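PDB 6BQ6: thermospermine synthase from Medicago truncatula, which probably transfers an aminopropyl group from decarboxylated S-adenosylmethionine to spermidine, giving thermospermine and methylthioadenosine. Local coordinates for residues Q239-V244 with A263-L268; L97-P102 with K174-V179; D198-T203 with N235-V240; Y243-S248 with K293-S298. All blocks are in the same frame, centred on the assembly; numbering follows the deposited sequence.

Contact 1. Residues Q239-V244 with A263-L268; sequences QVFKYV and ASDSPL
Tyr243 has CG anti to its carbonyl carbon (chi1 -57°), and its ring lies alongside Pro267; in Asp265 the same choice (chi1 -80°) sets the carboxylate carbon beside the backbone N, and OD1 meets Lys242 N. This is the open end of the beta hairpin made by strands 243-251 and 256-264, at one border of the mixed sheet of the Rossmann-like domain. Tyr243 and Ser264 are an antiparallel hydrogen-bonded pair, each N giving to the other's O, and Val244 and Ala263 follow as a non-hydrogen-bonded pair. Where the strands stop, Lys242 N donates to Asp265 OD1 at 3.0 Å, so a side-chain oxygen extends the ladder. OD2 of the same carboxylate forms a salt bridge with Lys205, and a water donates to both OD1 and Val240 O. Pro267 CA packs on the tyrosine as a CH-pi contact, 3.8 Å from the ring centroid, while Lys242 CG covers the opposite face. An alanine at Tyr243 would probably leave Pro267 without its aromatic partner and the lysine chain freer to turn. Phe241 works elsewhere: Ala263 CB sits over one face of its ring, 3.5 Å from Phe241 CD2.

Contact 2. Residues L97-P102 with K174-V179; sequences LHHPMP and KYDVIV
His99 rests its imidazole against Asp176, the NE2 corner 3.6 Å from Asp176 CB and the CD2 corner 3.6 Å from Asp176 O. The two side chains cross at about a right angle, with ring and carboxylate planes 55° apart. CG is anti to the backbone N (chi1 -161°), which starts the ring off toward 174-179. Two nitrogens then fix how the ring is turned. ND1 accepts from Met101 N at 3.1 Å, the donor lying slightly out of the ring plane, and NE2 meets a water in that plane, 2.7 Å away. The same water donates to Asp176 OD1, so the polar link between histidine and aspartate runs through this water. Pro100 CD lies against one face of the ring.

The other carboxylate oxygen is spoken for: Asp176 OD2 accepts from the backbone N of both Lys103 and Asn104, just past Pro102. Beside these polar groups the contact is apolar, with Pro102 CB 4.2 Å from Val177 CG2. An alanine at His99 would probably open a gap beside Asp176, cost the water its histidine partner and leave Met101 N without the ND1 acceptor.

Asp176 stands at a corner in strand 175-181, and the loop after helix 84-98 leads through Pro102 into strand 104-107, its parallel neighbour. Such a loop, bringing the chain from a helix into a central strand at the N-terminal ends of the parallel strands, belongs to the Rossmann-like fold of the aminopropyltransferases.

Contact 3. Residues D198-T203 with N235-V240; sequences DFYELT and NTLRQV
Tyr200 is the first residue of 198-203 to meet the other helix, and it makes the largest contact. Its CG is anti to the carbonyl carbon (chi1 -68°), which starts the ring off toward 235-240, and the side chain crosses Leu237 at about a right angle. Leu237 CD2 lies over one ring face in a CH-pi contact, 3.6 Å from the centroid and offset toward the rim, where it comes within 3.5 Å of Tyr200 CE2. Thr236 CG2 approaches the ring edge instead, 3.9 Å from the same CE2. Nearer the backbone, Tyr200 CB meets both methyls of Val240, each at 4.0 Å. Helix 197-204 belongs to the beta-alpha-beta crossover between parallel strands 175-181 and 212-220 of the Rossmann-like sheet, while helix 230-238 follows strand 212-220; Tyr200 also meets the ring of Phe214 on that strand, and Leu237 reaches Val261 and Ala263 on strand 256-264, the next strand of the sheet. Next comes Glu201, in the wider pi-type turn at 200-203, with its backbone N 3.9 Å from Val240 CG1. Its carboxylate turns to its own helix for a partner, OE2 forming a salt bridge with Lys197. Within 235-240, Asn235 OD1 accepts from both NE and NH1 of Arg238, and Gln239 NE2 donates to Asn235 O.

Contact 4. Residues Y243-S248 with K293-S298; sequences YVVPYS and KTFVSS
Ser298, Phe295 and Tyr247 carry this contact, in which helix 292-298 comes up against strand 243-251, the segment axes at 106° and 7.5 Å apart at their closest. Ser298, the last residue of the helix, uses both backbone and side chain. Its carbonyl O accepts from Ser248 N at 3.0 Å, the donor standing well above the carbonyl plane, and also lies close to Tyr247 CA. Its OG is 3.0 Å from Ser248 O and 3.1 Å from Thr294 O; the single hydroxyl proton could serve either oxygen.

The aromatic half is a T-shaped pair. Tyr247 holds CG between the backbone N and the carbonyl carbon (chi1 66°), which places that atom 3.7 Å from Phe295 CE1. Phe295 comes edge-on: its CE1 sits over the centre of the tyrosine ring, with the planes at 71°. Val245 CG1 adds a looser touch, 4.3 Å from Phe295 CZ. The tyrosine hydroxyl bonds to Cys90 O on helix 84-98, so the ring is held at its far end as well. On the helix, Thr294 and Ser297 also form hydrogen bonds to the second subunit, which places this contact next to a subunit interface.

Strand 243-251 is outermost in the sheet within this chain, and Tyr247 pairs through its backbone with Trp260 on the inner side. Ser248 N turns the other way, where a further strand would have bonded to it. The Ser298 carbonyl supplies that acceptor instead, so at this point the end of a helix satisfies the edge of the sheet.

All four contacts gather round one mixed sheet. Along the chain contact 2 closes first; contact 3 then ends on Gln239 and Val240, where contact 1 begins, and contacts 1 and 4 share Tyr243 and Val244. Between centres, contact 1 lies about 10 Å from contact 3, about 13 Å from contact 2 and about 14 Å from contact 4; contacts 3 and 4 are farthest apart, about 20 Å. The hairpin 243-264 thus ties together the helix pair of contact 3, the helix of contact 4 and, through Leu268, the loop of contact 2. It spans from Tyr200, whose side chain is about 10 Å from those of Cys191 and Ala164, which bind adenosine in another structure of this protein, to the subunit interface beside 293-298.

Contact 1. Residues Q239-V244 with A263-L268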
# COMPACT_ATOMS: atom_id res chain seq x y z
N GLN B 239 31.69 -24.80 -11.76
CA GLN B 239 32.82 -25.45 -11.04
C GLN B 239 32.73 -26.97 -10.98
O GLN B 239 33.68 -27.63 -10.53
CB GLN B 239 32.91 -24.96 -9.58
CG GLN B 239 32.93 -23.47 -9.36
CD GLN B 239 33.86 -22.75 -10.28
OE1 GLN B 239 35.05 -23.11 -10.38
NE2 GLN B 239 33.37 -21.73 -10.97
N VAL B 240 31.57 -27.53 -11.29
CA VAL B 240 31.31 -28.93 -11.08
C VAL B 240 31.05 -29.70 -12.37
O VAL B 240 31.45 -30.84 -12.49
CB VAL B 240 30.09 -29.11 -10.14
CG1 VAL B 240 29.75 -30.58 -9.88
CG2 VAL B 240 30.33 -28.37 -8.82
N PHE B 241 30.26 -29.14 -13.28
CA PHE B 241 29.88 -29.82 -14.51
C PHE B 241 30.53 -29.16 -15.71
O PHE B 241 30.77 -27.94 -15.71
CB PHE B 241 28.35 -29.69 -14.71
CG PHE B 241 27.53 -30.46 -13.72
CD1 PHE B 241 27.24 -31.80 -13.95
CD2 PHE B 241 27.05 -29.86 -12.58
CE1 PHE B 241 26.49 -32.52 -13.03
CE2 PHE B 241 26.29 -30.56 -11.68
CZ PHE B 241 26.01 -31.90 -11.90
N LYS B 242 30.76 -29.95 -16.76
CA LYS B 242 31.40 -29.45 -17.97
C LYS B 242 30.57 -28.52 -18.77
O LYS B 242 31.07 -27.49 -19.21
CB LYS B 242 31.84 -30.59 -18.87
CG LYS B 242 32.64 -30.07 -20.05
CD LYS B 242 33.56 -31.05 -20.69
CE LYS B 242 34.31 -30.38 -21.82
NZ LYS B 242 35.29 -29.35 -21.35
N TYR B 243 29.30 -28.87 -18.95
CA TYR B 243 28.39 -28.11 -19.79
C TYR B 243 27.31 -27.48 -18.90
O TYR B 243 26.63 -28.19 -18.15
CB TYR B 243 27.77 -29.03 -20.81
CG TYR B 243 28.78 -29.74 -21.66
CD1 TYR B 243 29.44 -29.08 -22.67
CD2 TYR B 243 29.06 -31.08 -21.45
CE1 TYR B 243 30.40 -29.74 -23.45
CE2 TYR B 243 30.00 -31.75 -22.21
CZ TYR B 243 30.66 -31.09 -23.19
OH TYR B 243 31.58 -31.86 -23.92
N VAL B 244 27.20 -26.15 -18.94
CA VAL B 244 26.27 -25.44 -18.07
C VAL B 244 25.58 -24.43 -18.92
O VAL B 244 26.25 -23.64 -19.58
CB VAL B 244 26.99 -24.81 -16.85
CG1 VAL B 244 26.00 -24.11 -15.93
CG2 VAL B 244 27.73 -25.88 -16.08
N ALA B 263 22.78 -28.36 -16.26
CA ALA B 263 24.16 -28.78 -16.06
C ALA B 263 24.29 -30.27 -16.36
O ALA B 263 23.45 -31.08 -15.99
CB ALA B 263 24.62 -28.46 -14.64
N SER B 264 25.36 -30.63 -17.06
CA SER B 264 25.59 -32.04 -17.41
C SER B 264 27.07 -32.24 -17.73
O SER B 264 27.79 -31.31 -18.08
CB SER B 264 24.74 -32.45 -18.61
OG SER B 264 24.82 -33.84 -18.96
N ASP B 265 27.51 -33.46 -17.64
CA ASP B 265 28.82 -33.81 -18.17
C ASP B 265 28.78 -34.32 -19.61
O ASP B 265 29.83 -34.60 -20.20
CB ASP B 265 29.50 -34.79 -17.20
CG ASP B 265 30.11 -34.07 -15.99
OD1 ASP B 265 30.43 -32.85 -16.05
OD2 ASP B 265 30.37 -34.74 -14.97
N SER B 266 27.58 -34.43 -20.18
CA SER B 266 27.41 -34.68 -21.57
C SER B 266 26.89 -33.40 -22.23
O SER B 266 26.25 -32.56 -21.57
CB SER B 266 26.44 -35.81 -21.80
OG SER B 266 27.03 -36.97 -21.25
N PRO B 267 27.15 -33.25 -23.53
CA PRO B 267 26.79 -31.97 -24.18
C PRO B 267 25.31 -31.60 -24.13
O PRO B 267 24.45 -32.47 -24.05
CB PRO B 267 27.24 -32.18 -25.63
CG PRO B 267 28.37 -33.14 -25.50
CD PRO B 267 27.90 -34.12 -24.45
N LEU B 268 25.06 -30.29 -24.15
CA LEU B 268 23.69 -29.74 -24.12
C LEU B 268 23.56 -28.76 -25.29
O LEU B 268 23.62 -27.55 -25.11
CB LEU B 268 23.45 -29.04 -22.81
CG LEU B 268 23.51 -29.86 -21.52
CD1 LEU B 268 23.73 -28.94 -20.33
CD2 LEU B 268 22.23 -30.66 -21.38
O HOH W 1 32.74 -32.11 -15.22

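Contact 2. Residues L97-P102 with K174-V179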
# COMPACT_ATOMS: atom_id res chain seq x y z
N LEU B 97 14.31 -33.06 -22.62
CA LEU B 97 14.48 -33.12 -24.04
C LEU B 97 15.93 -33.25 -24.50
O LEU B 97 16.19 -33.79 -25.55
CB LEU B 97 13.82 -31.89 -24.73
CG LEU B 97 12.31 -31.83 -24.60
CD1 LEU B 97 11.78 -30.46 -24.96
CD2 LEU B 97 11.64 -32.90 -25.48
N HIS B 98 16.88 -32.74 -23.74
CA HIS B 98 18.26 -32.85 -24.07
C HIS B 98 18.78 -34.23 -23.72
O HIS B 98 19.85 -34.60 -24.22
CB HIS B 98 19.09 -31.79 -23.38
CG HIS B 98 19.04 -30.44 -24.06
ND1 HIS B 98 18.01 -29.56 -23.89
CD2 HIS B 98 19.90 -29.85 -24.93
CE1 HIS B 98 18.22 -28.47 -24.62
NE2 HIS B 98 19.38 -28.61 -25.24
N HIS B 99 18.04 -34.96 -22.89
CA HIS B 99 18.41 -36.31 -22.52
C HIS B 99 17.99 -37.30 -23.61
O HIS B 99 16.94 -37.14 -24.24
CB HIS B 99 17.71 -36.67 -21.22
CG HIS B 99 18.37 -37.82 -20.54
ND1 HIS B 99 18.13 -39.12 -20.91
CD2 HIS B 99 19.31 -37.86 -19.57
CE1 HIS B 99 18.88 -39.93 -20.19
NE2 HIS B 99 19.63 -39.19 -19.37
N PRO B 100 18.81 -38.34 -23.86
CA PRO B 100 18.45 -39.25 -24.96
C PRO B 100 17.21 -40.11 -24.69
O PRO B 100 16.43 -40.39 -25.61
CB PRO B 100 19.73 -40.08 -25.15
CG PRO B 100 20.47 -39.99 -23.87
CD PRO B 100 20.18 -38.58 -23.39
N MET B 101 17.01 -40.50 -23.44
CA MET B 101 15.88 -41.32 -23.02
C MET B 101 15.74 -41.30 -21.49
O MET B 101 16.24 -42.16 -20.78
CB MET B 101 16.08 -42.76 -23.55
CG MET B 101 14.84 -43.64 -23.36
SD MET B 101 15.25 -45.31 -23.85
CE MET B 101 16.41 -45.80 -22.58
N PRO B 102 15.07 -40.27 -20.96
CA PRO B 102 15.02 -40.10 -19.50
C PRO B 102 13.89 -40.93 -18.91
O PRO B 102 12.76 -40.72 -19.28
CB PRO B 102 14.78 -38.59 -19.33
CG PRO B 102 14.10 -38.19 -20.60
CD PRO B 102 14.64 -39.07 -21.69
N LYS B 174 20.24 -44.02 -8.76
CA LYS B 174 20.68 -42.92 -9.58
C LYS B 174 19.56 -42.55 -10.53
O LYS B 174 18.64 -43.31 -10.78
CB LYS B 174 21.94 -43.27 -10.34
CG LYS B 174 23.10 -43.74 -9.43
CD LYS B 174 24.40 -43.68 -10.21
CE LYS B 174 25.57 -44.12 -9.37
NZ LYS B 174 25.61 -45.58 -9.41
N TYR B 175 19.65 -41.34 -11.09
CA TYR B 175 18.57 -40.78 -11.87
C TYR B 175 19.09 -40.20 -13.16
O TYR B 175 20.23 -39.65 -13.22
CB TYR B 175 17.91 -39.61 -11.05
CG TYR B 175 17.27 -40.15 -9.82
CD1 TYR B 175 16.00 -40.69 -9.89
CD2 TYR B 175 17.95 -40.19 -8.62
CE1 TYR B 175 15.38 -41.22 -8.77
CE2 TYR B 175 17.35 -40.76 -7.50
CZ TYR B 175 16.08 -41.26 -7.60
OH TYR B 175 15.50 -41.81 -6.47
N ASP B 176 18.25 -40.25 -14.20
CA ASP B 176 18.55 -39.60 -15.47
C ASP B 176 18.50 -38.10 -15.41
O ASP B 176 19.32 -37.42 -16.04
CB ASP B 176 17.58 -40.12 -16.55
CG ASP B 176 17.73 -41.63 -16.77
OD1 ASP B 176 18.87 -42.06 -17.01
OD2 ASP B 176 16.71 -42.34 -16.71
N VAL B 177 17.55 -37.56 -14.65
CA VAL B 177 17.49 -36.09 -14.47
C VAL B 177 17.20 -35.87 -12.99
O VAL B 177 16.46 -36.64 -12.38
CB VAL B 177 16.37 -35.43 -15.35
CG1 VAL B 177 16.33 -33.93 -15.14
CG2 VAL B 177 16.58 -35.69 -16.82
N ILE B 178 17.83 -34.85 -12.40
CA ILE B 178 17.47 -34.38 -11.06
C ILE B 178 17.10 -32.91 -11.24
O ILE B 178 17.78 -32.11 -11.93
CB ILE B 178 18.64 -34.55 -10.06
CG1 ILE B 178 18.90 -36.03 -9.86
CG2 ILE B 178 18.29 -33.92 -8.71
CD1 ILE B 178 20.17 -36.34 -9.10
N VAL B 179 15.99 -32.55 -10.61
CA VAL B 179 15.34 -31.26 -10.78
C VAL B 179 15.37 -30.51 -9.43
O VAL B 179 14.81 -31.01 -8.43
CB VAL B 179 13.90 -31.41 -11.24
CG1 VAL B 179 13.24 -30.00 -11.37
CG2 VAL B 179 13.83 -32.15 -12.58
O HOH W 2 21.07 -40.49 -17.53

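Contact 3. Residues D198-T203 with N235-V240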
# COMPACT_ATOMS: atom_id res chain seq x y z
N ASP B 198 30.08 -28.35 -3.00
CA ASP B 198 30.29 -29.68 -2.41
C ASP B 198 29.05 -30.57 -2.50
O ASP B 198 29.18 -31.78 -2.74
CB ASP B 198 30.73 -29.57 -0.97
CG ASP B 198 32.23 -29.30 -0.83
OD1 ASP B 198 32.97 -29.20 -1.84
OD2 ASP B 198 32.69 -29.19 0.34
N PHE B 199 27.86 -29.99 -2.30
CA PHE B 199 26.62 -30.75 -2.53
C PHE B 199 26.57 -31.32 -3.96
O PHE B 199 26.35 -32.52 -4.18
CB PHE B 199 25.37 -29.90 -2.22
CG PHE B 199 24.09 -30.57 -2.64
CD1 PHE B 199 23.62 -31.68 -1.94
CD2 PHE B 199 23.48 -30.20 -3.79
CE1 PHE B 199 22.48 -32.34 -2.35
CE2 PHE B 199 22.33 -30.83 -4.20
CZ PHE B 199 21.85 -31.91 -3.49
N TYR B 200 26.79 -30.46 -4.93
CA TYR B 200 26.70 -30.87 -6.32
C TYR B 200 27.73 -31.91 -6.65
O TYR B 200 27.39 -32.90 -7.28
CB TYR B 200 26.88 -29.69 -7.23
CG TYR B 200 25.80 -28.65 -7.23
CD1 TYR B 200 24.44 -28.99 -7.17
CD2 TYR B 200 26.14 -27.31 -7.39
CE1 TYR B 200 23.45 -28.00 -7.20
CE2 TYR B 200 25.16 -26.34 -7.45
CZ TYR B 200 23.80 -26.69 -7.36
OH TYR B 200 22.83 -25.70 -7.43
N GLU B 201 28.97 -31.70 -6.20
CA GLU B 201 30.07 -32.61 -6.51
C GLU B 201 29.99 -33.94 -5.81
O GLU B 201 30.23 -34.95 -6.44
CB GLU B 201 31.43 -31.96 -6.20
CG GLU B 201 32.61 -32.65 -6.91
CD GLU B 201 33.94 -31.96 -6.64
OE1 GLU B 201 34.99 -32.49 -7.10
OE2 GLU B 201 33.92 -30.88 -5.98
N LEU B 202 29.69 -33.92 -4.52
CA LEU B 202 29.86 -35.08 -3.65
C LEU B 202 28.57 -35.77 -3.35
O LEU B 202 28.61 -36.92 -2.94
CB LEU B 202 30.53 -34.67 -2.34
CG LEU B 202 31.92 -34.04 -2.52
CD1 LEU B 202 32.56 -33.73 -1.17
CD2 LEU B 202 32.85 -34.90 -3.37
N THR B 203 27.42 -35.14 -3.58
CA THR B 203 26.12 -35.76 -3.27
C THR B 203 25.29 -35.96 -4.51
O THR B 203 24.79 -37.05 -4.77
CB THR B 203 25.32 -34.98 -2.17
OG1 THR B 203 26.07 -34.91 -0.92
CG2 THR B 203 23.95 -35.57 -1.93
N ASN B 235 27.68 -19.88 -11.73
CA ASN B 235 29.10 -20.06 -11.47
C ASN B 235 29.42 -21.26 -10.60
O ASN B 235 30.43 -21.93 -10.82
CB ASN B 235 29.72 -18.80 -10.87
CG ASN B 235 31.26 -18.85 -10.90
OD1 ASN B 235 31.85 -19.13 -11.96
ND2 ASN B 235 31.91 -18.64 -9.74
N THR B 236 28.57 -21.52 -9.62
CA THR B 236 28.76 -22.68 -8.75
C THR B 236 28.69 -23.94 -9.60
O THR B 236 29.57 -24.81 -9.54
CB THR B 236 27.78 -22.68 -7.58
OG1 THR B 236 27.92 -21.45 -6.83
CG2 THR B 236 28.03 -23.85 -6.66
N LEU B 237 27.66 -24.03 -10.46
CA LEU B 237 27.57 -25.19 -11.34
C LEU B 237 28.73 -25.31 -12.33
O LEU B 237 29.13 -26.42 -12.66
CB LEU B 237 26.23 -25.21 -12.07
CG LEU B 237 25.03 -25.56 -11.19
CD1 LEU B 237 23.72 -25.16 -11.84
CD2 LEU B 237 25.03 -27.02 -10.84
N ARG B 238 29.29 -24.19 -12.79
CA ARG B 238 30.40 -24.19 -13.74
C ARG B 238 31.65 -24.81 -13.08
O ARG B 238 32.54 -25.36 -13.75
CB ARG B 238 30.66 -22.72 -14.19
CG ARG B 238 31.72 -22.56 -15.23
CD ARG B 238 31.65 -21.18 -15.90
NE ARG B 238 31.71 -20.04 -14.97
CZ ARG B 238 32.05 -18.79 -15.33
NH1 ARG B 238 32.07 -17.79 -14.45
NH2 ARG B 238 32.38 -18.54 -16.59
N GLN B 239 31.69 -24.80 -11.76
CA GLN B 239 32.82 -25.45 -11.04
C GLN B 239 32.73 -26.97 -10.98
O GLN B 239 33.68 -27.63 -10.53
CB GLN B 239 32.91 -24.96 -9.58
CG GLN B 239 32.93 -23.47 -9.36
CD GLN B 239 33.86 -22.75 -10.28
OE1 GLN B 239 35.05 -23.11 -10.38
NE2 GLN B 239 33.37 -21.73 -10.97
N VAL B 240 31.57 -27.53 -11.29
CA VAL B 240 31.31 -28.93 -11.08
C VAL B 240 31.05 -29.70 -12.37
O VAL B 240 31.45 -30.84 -12.49
CB VAL B 240 30.09 -29.11 -10.14
CG1 VAL B 240 29.75 -30.58 -9.88
CG2 VAL B 240 30.33 -28.37 -8.82

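Contact 4. Residues Y243-S248 with K293-S298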
# COMPACT_ATOMS: atom_id res chain seq x y z
N TYR B 243 29.30 -28.87 -18.95
CA TYR B 243 28.39 -28.11 -19.79
C TYR B 243 27.31 -27.48 -18.90
O TYR B 243 26.63 -28.19 -18.15
CB TYR B 243 27.77 -29.03 -20.81
CG TYR B 243 28.78 -29.74 -21.66
CD1 TYR B 243 29.44 -29.08 -22.67
CD2 TYR B 243 29.06 -31.08 -21.45
CE1 TYR B 243 30.40 -29.74 -23.45
CE2 TYR B 243 30.00 -31.75 -22.21
CZ TYR B 243 30.66 -31.09 -23.19
OH TYR B 243 31.58 -31.86 -23.92
N VAL B 244 27.20 -26.15 -18.94
CA VAL B 244 26.27 -25.44 -18.07
C VAL B 244 25.58 -24.43 -18.92
O VAL B 244 26.25 -23.64 -19.58
CB VAL B 244 26.99 -24.81 -16.85
CG1 VAL B 244 26.00 -24.11 -15.93
CG2 VAL B 244 27.73 -25.88 -16.08
N VAL B 245 24.26 -24.51 -18.99
CA VAL B 245 23.43 -23.67 -19.88
C VAL B 245 22.40 -22.91 -19.05
O VAL B 245 21.42 -23.48 -18.65
CB VAL B 245 22.75 -24.52 -20.99
CG1 VAL B 245 21.82 -23.67 -21.85
CG2 VAL B 245 23.75 -25.26 -21.86
N PRO B 246 22.62 -21.60 -18.82
CA PRO B 246 21.67 -20.76 -18.12
C PRO B 246 20.65 -20.26 -19.12
O PRO B 246 20.98 -20.04 -20.31
CB PRO B 246 22.53 -19.61 -17.58
CG PRO B 246 23.62 -19.48 -18.58
CD PRO B 246 23.89 -20.88 -19.11
N TYR B 247 19.42 -20.14 -18.65
CA TYR B 247 18.33 -19.68 -19.51
C TYR B 247 17.25 -19.02 -18.71
O TYR B 247 17.19 -19.14 -17.48
CB TYR B 247 17.81 -20.82 -20.38
CG TYR B 247 17.15 -21.96 -19.67
CD1 TYR B 247 17.90 -22.94 -19.09
CD2 TYR B 247 15.77 -22.11 -19.71
CE1 TYR B 247 17.29 -24.02 -18.47
CE2 TYR B 247 15.16 -23.21 -19.11
CZ TYR B 247 15.92 -24.16 -18.53
OH TYR B 247 15.35 -25.22 -17.86
N SER B 248 16.46 -18.18 -19.36
CA SER B 248 15.50 -17.36 -18.64
C SER B 248 14.24 -17.05 -19.43
O SER B 248 14.22 -17.19 -20.66
CB SER B 248 16.18 -16.07 -18.18
OG SER B 248 16.57 -15.26 -19.29
N LYS B 293 12.37 -22.96 -30.70
CA LYS B 293 12.82 -21.58 -30.87
C LYS B 293 12.78 -20.79 -29.56
O LYS B 293 13.68 -19.99 -29.26
CB LYS B 293 12.00 -20.84 -31.93
CG LYS B 293 12.43 -21.05 -33.38
CD LYS B 293 11.61 -20.04 -34.20
CE LYS B 293 11.90 -20.09 -35.67
NZ LYS B 293 11.30 -18.88 -36.32
N THR B 294 11.76 -21.06 -28.78
CA THR B 294 11.63 -20.42 -27.46
C THR B 294 12.80 -20.76 -26.57
O THR B 294 13.39 -19.87 -25.92
CB THR B 294 10.30 -20.75 -26.77
OG1 THR B 294 9.19 -20.44 -27.63
CG2 THR B 294 10.12 -19.92 -25.50
N PHE B 295 13.18 -22.05 -26.54
CA PHE B 295 14.31 -22.42 -25.72
C PHE B 295 15.61 -21.79 -26.19
O PHE B 295 16.41 -21.31 -25.37
CB PHE B 295 14.47 -23.95 -25.61
CG PHE B 295 15.63 -24.30 -24.78
CD1 PHE B 295 15.57 -24.05 -23.42
CD2 PHE B 295 16.84 -24.67 -25.35
CE1 PHE B 295 16.68 -24.21 -22.61
CE2 PHE B 295 17.95 -24.86 -24.53
CZ PHE B 295 17.85 -24.63 -23.16
N VAL B 296 15.83 -21.75 -27.50
CA VAL B 296 17.05 -21.15 -28.03
C VAL B 296 17.09 -19.67 -27.67
O VAL B 296 18.14 -19.20 -27.23
CB VAL B 296 17.21 -21.39 -29.54
CG1 VAL B 296 18.26 -20.44 -30.15
CG2 VAL B 296 17.51 -22.86 -29.75
N SER B 297 15.95 -18.99 -27.77
CA SER B 297 15.83 -17.57 -27.37
C SER B 297 16.12 -17.40 -25.87
O SER B 297 16.94 -16.56 -25.46
CB SER B 297 14.42 -17.05 -27.67
OG SER B 297 14.31 -15.66 -27.24
N SER B 298 15.50 -18.26 -25.06
CA SER B 298 15.70 -18.25 -23.59
C SER B 298 17.13 -18.43 -23.19
O SER B 298 17.57 -17.86 -22.18
CB SER B 298 14.88 -19.34 -22.88
OG SER B 298 13.50 -18.97 -22.97